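Local coordinates for protein putative TRAP PERIPLASMIC SOLUTE BINDING PROTEIN (Haemophilus influenzae, PDB 4PBQ) that binds L-gulonate and probably delivers such sugar acids from the periplasm to a TRAP-type transporter, at residues Met143-Ile149 with Gln226-Ser232; Tyr209-Lys213 with Val276-Leu280. All blocks are in the same frame, centred on the assembly; numbering follows the deposited sequence.

Interaction 1: Met143-Ile149 with Gln226-Ser232; sequences MNGFRVI and QSNHIFS. With 2UF (L-gulonate), chain D.
Phe-231 turns the edge of its ring onto a face of Phe-146. The two rings make an edge-to-face pair, with centroids 5.0 Å apart and planes at 77°. Phe-231 CD1 sits over the centre of the Phe-146 ring, and Phe-231 CB adds a CH-pi contact to the same face. Gly-145 O lies over one face of Phe-231. Selenomethionine Met-143 crosses Phe-231 at about a right angle, its CG 3.9 Å from Phe-231 CZ.

The guanidinium of Arg-147 is used at its edge. NH1 donates to Ser-232 OG at 2.8 Å, tilted 16° from the guanidinium plane, and also to O5 of L-gulonate at 2.9 Å. NH2 binds the ligand carboxylate oxygen O6B at 3.0 Å. The Arg-147 chain bends at chi3 (79°), which brings the group to the ligand. Glu-206 forms a salt bridge with Arg-147 NE. Glu-104, which also binds the ligand, is hydrogen-bonded to Ser-232 OG. His-229 ND1 shares a hydrogen bond with Ser-227 OG, which lies in the plane of the imidazole at its edge. The NE2 atom of His-229 is bonded to Glu-206 as well, so one carboxylate holds both Arg-147 and His-229.

The backbones pair in antiparallel fashion. Arg-147 N donates to Ile-230 O, and Ser-232 N to Gly-145 O. Ser-232 O accepts two bonds, from Asn-144 N at 3.0 Å and from Gly-145 N. Gly-145 has a positive phi, where a side chain would collide with the preceding carbonyl oxygen. Asn-144 and Gly-145 together facing Ser-232 form a classic beta bulge, set beside the arginine that binds the ligand carboxylate in this family 7 solute-binding protein.

Interaction 2: Tyr209-Lys213 with Val276-Leu280; sequences YMLIK and VKDYL
Lys-213 reaches across from helix 209-214 to helix 248-281, and each part of its chain finds a partner there. CB packs on Val-276 CG1 at 3.7 Å. CG approaches the CD1 side of the Tyr-279 ring. CD touches both Val-276 CG2 and Tyr-279 CD1. CE stands over the centre of the Tyr-279 ring, 3.5 Å from the centroid and almost on the ring normal. Lys-213 NZ ends over the same face in a cation-pi contact, 3.5 Å from Tyr-279 CD2 and 23° off the normal. CG points away from the backbone N (chi1 -174°) and the chain is fully extended beyond it, which carries the amine across the ring. The other end of Tyr-279 is held by a hydrogen bond between its OH and that of Tyr-218, and its ring stacks with His-283.

A second lysine meets a second tyrosine, this time from the opposite helix. Lys-277 CG lies over the centre of the Tyr-209 ring, 3.7 Å from its centroid. CD lies near CD2 and CE2, and CE moves on toward CE2 and CZ. Leu-280 CD1 touches the same ring at its edge, 3.7 Å from Tyr-209 CD1. The OH of Tyr-209 probably hydrogen-bonds to the side-chain amide of Gln-226.

Val-276 points into the middle of the contact. Its CG1 rests against Tyr-209 O, and its CG2 meets CG of selenomethionine Met-210 at 4.1 Å. The axes of segments 209-213 and 276-280 come within 9.7 Å and cross at 49°.

No hydrogen bond joins the two segments. The helices are held by apolar packing and by lysine chains laid on tyrosine faces. Aliphatic carbons do most of this, and the charge of Lys-213 probably adds an electrostatic attraction to the ring.

Overall arrangement
Interactions 1 and 2 lie with centres about 12 Å apart, both in the solute-binding family 7 range. Their segments alternate along the chain: 143-149, 209-213, 226-232, then 276-280. Strand 136-151 of the large mixed sheet carries the first segment of interaction 1, and its Val-148 packs on Ile-212 of helix 209-214. A probable hydrogen bond between the Gln-226 amide and the Tyr-209 hydroxyl gives a second joint. Helix 248-281, which carries segment 276-280, also touches Met-143 of interaction 1. The sheet contact reaches L-gulonate directly through Arg-147, while the helix pair sits farther out, with the Ile-212 side chain about 9 Å from the ligand.

Interaction 1: Met143-Ile149 with Gln226-Ser232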
loop_
_atom_site.group_PDB
_atom_site.type_symbol
_atom_site.label_atom_id
_atom_site.label_comp_id
_atom_site.label_asym_id
_atom_site.label_seq_id
_atom_site.Cartn_x
_atom_site.Cartn_y
_atom_site.Cartn_z
HETATM N N MSE A 143 -3.187 6.709 -0.828
HETATM C CA MSE A 143 -3.116 6.102 0.494
HETATM C C MSE A 143 -3.895 4.795 0.584
HETATM O O MSE A 143 -5.063 4.706 0.205
HETATM C CB MSE A 143 -3.643 7.114 1.537
HETATM C CG MSE A 143 -3.949 6.534 2.889
HETATM SE SE MSE A 143 -4.632 7.818 4.198
HETATM C CE MSE A 143 -5.662 6.619 5.282
ATOM N N ASN A 144 -3.218 3.751 1.068
ATOM C CA ASN A 144 -3.916 2.599 1.595
ATOM C C ASN A 144 -3.943 2.684 3.127
ATOM O O ASN A 144 -4.963 2.429 3.750
ATOM C CB ASN A 144 -3.290 1.301 1.076
ATOM C CG ASN A 144 -3.660 1.031 -0.360
ATOM O OD1 ASN A 144 -4.721 1.438 -0.798
ATOM N ND2 ASN A 144 -2.793 0.364 -1.096
ATOM N N GLY A 145 -2.812 3.076 3.727
ATOM C CA GLY A 145 -2.808 3.485 5.112
ATOM C C GLY A 145 -1.793 2.776 5.988
ATOM O O GLY A 145 -1.037 1.901 5.518
ATOM N N PHE A 146 -1.768 3.174 7.255
ATOM C CA PHE A 146 -0.958 2.441 8.220
ATOM C C PHE A 146 -1.464 1.042 8.408
ATOM O O PHE A 146 -2.663 0.796 8.480
ATOM C CB PHE A 146 -0.931 3.164 9.542
ATOM C CG PHE A 146 -0.070 4.395 9.532
ATOM C CD1 PHE A 146 1.298 4.308 9.739
ATOM C CD2 PHE A 146 -0.634 5.631 9.304
ATOM C CE1 PHE A 146 2.088 5.439 9.729
ATOM C CE2 PHE A 146 0.142 6.785 9.286
ATOM C CZ PHE A 146 1.501 6.702 9.497
ATOM N N ARG A 147 -0.524 0.118 8.575
ATOM C CA ARG A 147 -0.884 -1.271 8.741
ATOM C C ARG A 147 -1.058 -1.654 10.218
ATOM O O ARG A 147 -0.293 -1.223 11.083
ATOM C CB ARG A 147 0.181 -2.158 8.076
ATOM C CG ARG A 147 0.348 -1.852 6.591
ATOM C CD ARG A 147 1.443 -2.607 5.967
ATOM N NE ARG A 147 1.139 -3.996 5.623
ATOM C CZ ARG A 147 0.641 -4.395 4.463
ATOM N NH1 ARG A 147 0.383 -3.509 3.506
ATOM N NH2 ARG A 147 0.437 -5.672 4.245
ATOM N N VAL A 148 -2.085 -2.452 10.471
ATOM C CA VAL A 148 -2.383 -2.972 11.808
ATOM C C VAL A 148 -2.372 -4.505 11.749
ATOM O O VAL A 148 -2.465 -5.098 10.672
ATOM C CB VAL A 148 -3.705 -2.417 12.386
ATOM C CG1 VAL A 148 -3.646 -0.915 12.443
ATOM C CG2 VAL A 148 -4.917 -2.875 11.579
ATOM N N ILE A 149 -2.208 -5.141 12.900
ATOM C CA ILE A 149 -2.173 -6.604 12.964
ATOM C C ILE A 149 -3.525 -7.185 13.350
ATOM O O ILE A 149 -4.099 -6.821 14.368
ATOM C CB ILE A 149 -1.130 -7.069 14.004
ATOM C CG1 ILE A 149 0.262 -6.565 13.607
ATOM C CG2 ILE A 149 -1.143 -8.590 14.118
ATOM C CD1 ILE A 149 1.320 -6.757 14.701
ATOM N N GLN A 226 -3.510 -2.180 17.049
ATOM C CA GLN A 226 -3.194 -0.946 16.333
ATOM C C GLN A 226 -1.716 -0.568 16.354
ATOM O O GLN A 226 -1.316 0.471 16.866
ATOM C CB GLN A 226 -4.026 0.195 16.873
ATOM C CG GLN A 226 -4.064 1.400 15.994
ATOM C CD GLN A 226 -4.984 2.448 16.576
ATOM O OE1 GLN A 226 -4.531 3.454 17.134
ATOM N NE2 GLN A 226 -6.288 2.193 16.493
ATOM N N SER A 227 -0.917 -1.425 15.758
ATOM C CA SER A 227 0.523 -1.242 15.708
ATOM C C SER A 227 0.970 -0.073 14.839
ATOM O O SER A 227 1.886 0.654 15.200
ATOM C CB SER A 227 1.179 -2.537 15.238
ATOM O OG SER A 227 0.576 -3.057 14.057
ATOM N N ASN A 228 0.310 0.122 13.700
ATOM C CA ASN A 228 0.689 1.154 12.743
ATOM C C ASN A 228 2.193 1.101 12.465
ATOM O O ASN A 228 2.872 2.128 12.450
ATOM C CB ASN A 228 0.261 2.538 13.219
ATOM C CG ASN A 228 -1.248 2.677 13.324
ATOM O OD1 ASN A 228 -1.972 1.952 12.663
ATOM N ND2 ASN A 228 -1.722 3.620 14.131
ATOM N N HIS A 229 2.697 -0.117 12.278
ATOM C CA HIS A 229 4.134 -0.334 12.114
ATOM C C HIS A 229 4.726 0.164 10.796
ATOM O O HIS A 229 5.895 0.525 10.735
ATOM C CB HIS A 229 4.453 -1.815 12.321
ATOM C CG HIS A 229 3.595 -2.749 11.515
ATOM N ND1 HIS A 229 2.322 -3.108 11.899
ATOM C CD2 HIS A 229 3.825 -3.383 10.341
ATOM C CE1 HIS A 229 1.801 -3.922 10.993
ATOM N NE2 HIS A 229 2.703 -4.119 10.044
ATOM N N ILE A 230 3.904 0.169 9.740
ATOM C CA ILE A 230 4.343 0.431 8.370
ATOM C C ILE A 230 3.218 1.206 7.676
ATOM O O ILE A 230 2.032 0.929 7.944
ATOM C CB ILE A 230 4.648 -0.885 7.615
ATOM C CG1 ILE A 230 5.993 -1.473 8.084
ATOM C CG2 ILE A 230 4.604 -0.685 6.072
ATOM C CD1 ILE A 230 6.348 -2.844 7.475
ATOM N N PHE A 231 3.574 2.185 6.844
ATOM C CA PHE A 231 2.579 2.931 6.060
ATOM C C PHE A 231 2.612 2.433 4.628
ATOM O O PHE A 231 3.662 2.416 4.008
ATOM C CB PHE A 231 2.851 4.443 6.046
ATOM C CG PHE A 231 1.799 5.212 5.275
ATOM C CD1 PHE A 231 0.623 5.634 5.892
ATOM C CD2 PHE A 231 1.940 5.421 3.918
ATOM C CE1 PHE A 231 -0.370 6.306 5.151
ATOM C CE2 PHE A 231 0.949 6.094 3.180
ATOM C CZ PHE A 231 -0.199 6.519 3.802
ATOM N N SER A 232 1.458 2.054 4.085
ATOM C CA SER A 232 1.376 1.542 2.721
ATOM C C SER A 232 0.717 2.540 1.764
ATOM O O SER A 232 -0.483 2.796 1.865
ATOM C CB SER A 232 0.581 0.253 2.731
ATOM O OG SER A 232 1.355 -0.852 3.167
HETATM O O6A 2UF D . -1.022 -8.010 -0.025
HETATM C C6 2UF D . -0.828 -7.130 0.824
HETATM O O6B 2UF D . -0.867 -7.291 2.053
HETATM C C5 2UF D . -0.571 -5.703 0.296
HETATM O O5 2UF D . -1.019 -4.780 1.264
HETATM C C4 2UF D . 0.934 -5.482 0.021
HETATM O O4 2UF D . 1.362 -6.335 -1.053
HETATM C C3 2UF D . 1.189 -3.998 -0.321
HETATM O O3 2UF D . 0.284 -3.493 -1.362
HETATM C C2 2UF D . 2.638 -3.770 -0.784
HETATM O O2 2UF D . 2.821 -2.369 -0.721
HETATM C C1 2UF D . 3.670 -4.420 0.189
HETATM O O1 2UF D . 4.980 -4.014 -0.236
#

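Interaction 2: Tyr209-Lys213 with Val276-Leu280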
loop_
_atom_site.group_PDB
_atom_site.type_symbol
_atom_site.label_atom_id
_atom_site.label_comp_id
_atom_site.label_asym_id
_atom_site.label_seq_id
_atom_site.Cartn_x
_atom_site.Cartn_y
_atom_site.Cartn_z
ATOM N N TYR A 209 -6.572 -0.775 8.178
ATOM C CA TYR A 209 -7.952 -0.960 8.643
ATOM C C TYR A 209 -8.942 -1.167 7.492
ATOM O O TYR A 209 -9.796 -2.046 7.573
ATOM C CB TYR A 209 -8.420 0.236 9.491
ATOM C CG TYR A 209 -8.071 0.139 10.953
ATOM C CD1 TYR A 209 -8.674 -0.795 11.776
ATOM C CD2 TYR A 209 -7.162 1.013 11.517
ATOM C CE1 TYR A 209 -8.365 -0.858 13.141
ATOM C CE2 TYR A 209 -6.835 0.936 12.846
ATOM C CZ TYR A 209 -7.445 0.013 13.657
ATOM O OH TYR A 209 -7.099 -0.021 15.001
HETATM N N MSE A 210 -8.868 -0.342 6.442
HETATM C CA MSE A 210 -9.890 -0.428 5.410
HETATM C C MSE A 210 -9.846 -1.752 4.686
HETATM O O MSE A 210 -10.900 -2.327 4.414
HETATM C CB MSE A 210 -9.837 0.736 4.416
HETATM C CG MSE A 210 -10.110 2.068 5.082
HETATM SE SE MSE A 210 -10.266 3.536 3.811
HETATM C CE MSE A 210 -8.396 3.767 3.390
ATOM N N LEU A 211 -8.650 -2.276 4.414
ATOM C CA LEU A 211 -8.547 -3.604 3.836
ATOM C C LEU A 211 -9.169 -4.683 4.742
ATOM O O LEU A 211 -9.894 -5.567 4.285
ATOM C CB LEU A 211 -7.071 -3.917 3.537
ATOM C CG LEU A 211 -6.667 -5.197 2.803
ATOM C CD1 LEU A 211 -6.837 -6.488 3.613
ATOM C CD2 LEU A 211 -7.383 -5.279 1.509
ATOM N N ILE A 212 -8.877 -4.623 6.037
ATOM C CA ILE A 212 -9.423 -5.577 6.987
ATOM C C ILE A 212 -10.954 -5.599 6.969
ATOM O O ILE A 212 -11.563 -6.662 7.044
ATOM C CB ILE A 212 -8.854 -5.288 8.382
ATOM C CG1 ILE A 212 -7.371 -5.632 8.359
ATOM C CG2 ILE A 212 -9.575 -6.099 9.457
ATOM C CD1 ILE A 212 -6.617 -5.201 9.614
ATOM N N LYS A 213 -11.591 -4.439 6.798
ATOM C CA LYS A 213 -13.046 -4.427 6.699
ATOM C C LYS A 213 -13.488 -4.903 5.319
ATOM O O LYS A 213 -14.365 -5.765 5.210
ATOM C CB LYS A 213 -13.628 -3.037 6.929
ATOM C CG LYS A 213 -15.164 -3.059 6.966
ATOM C CD LYS A 213 -15.800 -1.690 6.884
ATOM C CE LYS A 213 -17.291 -1.855 6.700
ATOM N NZ LYS A 213 -18.047 -0.565 6.517
ATOM N N VAL A 276 -14.316 3.346 9.388
ATOM C CA VAL A 276 -14.076 1.914 9.444
ATOM C C VAL A 276 -13.608 1.506 10.827
ATOM O O VAL A 276 -13.996 0.458 11.351
ATOM C CB VAL A 276 -13.072 1.491 8.363
ATOM C CG1 VAL A 276 -12.554 0.106 8.648
ATOM C CG2 VAL A 276 -13.754 1.547 6.977
ATOM N N LYS A 277 -12.789 2.344 11.442
ATOM C CA LYS A 277 -12.346 2.072 12.807
ATOM C C LYS A 277 -13.553 1.983 13.774
ATOM O O LYS A 277 -13.617 1.103 14.608
ATOM C CB LYS A 277 -11.363 3.145 13.257
ATOM C CG LYS A 277 -9.967 3.007 12.639
ATOM C CD LYS A 277 -9.024 4.098 13.124
ATOM C CE LYS A 277 -8.570 3.850 14.560
ATOM N NZ LYS A 277 -7.501 4.810 14.981
ATOM N N ASP A 278 -14.503 2.895 13.638
ATOM C CA ASP A 278 -15.712 2.873 14.444
ATOM C C ASP A 278 -16.545 1.614 14.158
ATOM O O ASP A 278 -17.042 0.973 15.084
ATOM C CB ASP A 278 -16.541 4.119 14.169
ATOM C CG ASP A 278 -17.688 4.289 15.158
ATOM O OD1 ASP A 278 -17.404 4.419 16.363
ATOM O OD2 ASP A 278 -18.855 4.270 14.724
ATOM N N TYR A 279 -16.703 1.296 12.873
ATOM C CA TYR A 279 -17.414 0.095 12.441
ATOM C C TYR A 279 -16.845 -1.158 13.124
ATOM O O TYR A 279 -17.586 -1.985 13.686
ATOM C CB TYR A 279 -17.311 -0.051 10.915
ATOM C CG TYR A 279 -18.028 -1.264 10.353
ATOM C CD1 TYR A 279 -17.426 -2.519 10.373
ATOM C CD2 TYR A 279 -19.276 -1.145 9.782
ATOM C CE1 TYR A 279 -18.065 -3.619 9.883
ATOM C CE2 TYR A 279 -19.928 -2.252 9.278
ATOM C CZ TYR A 279 -19.316 -3.483 9.332
ATOM O OH TYR A 279 -19.944 -4.604 8.839
ATOM N N LEU A 280 -15.529 -1.309 13.053
ATOM C CA LEU A 280 -14.876 -2.493 13.605
ATOM C C LEU A 280 -14.981 -2.555 15.129
ATOM O O LEU A 280 -15.076 -3.635 15.708
ATOM C CB LEU A 280 -13.418 -2.543 13.155
ATOM C CG LEU A 280 -13.290 -2.798 11.649
ATOM C CD1 LEU A 280 -11.857 -2.632 11.159
ATOM C CD2 LEU A 280 -13.794 -4.202 11.307
#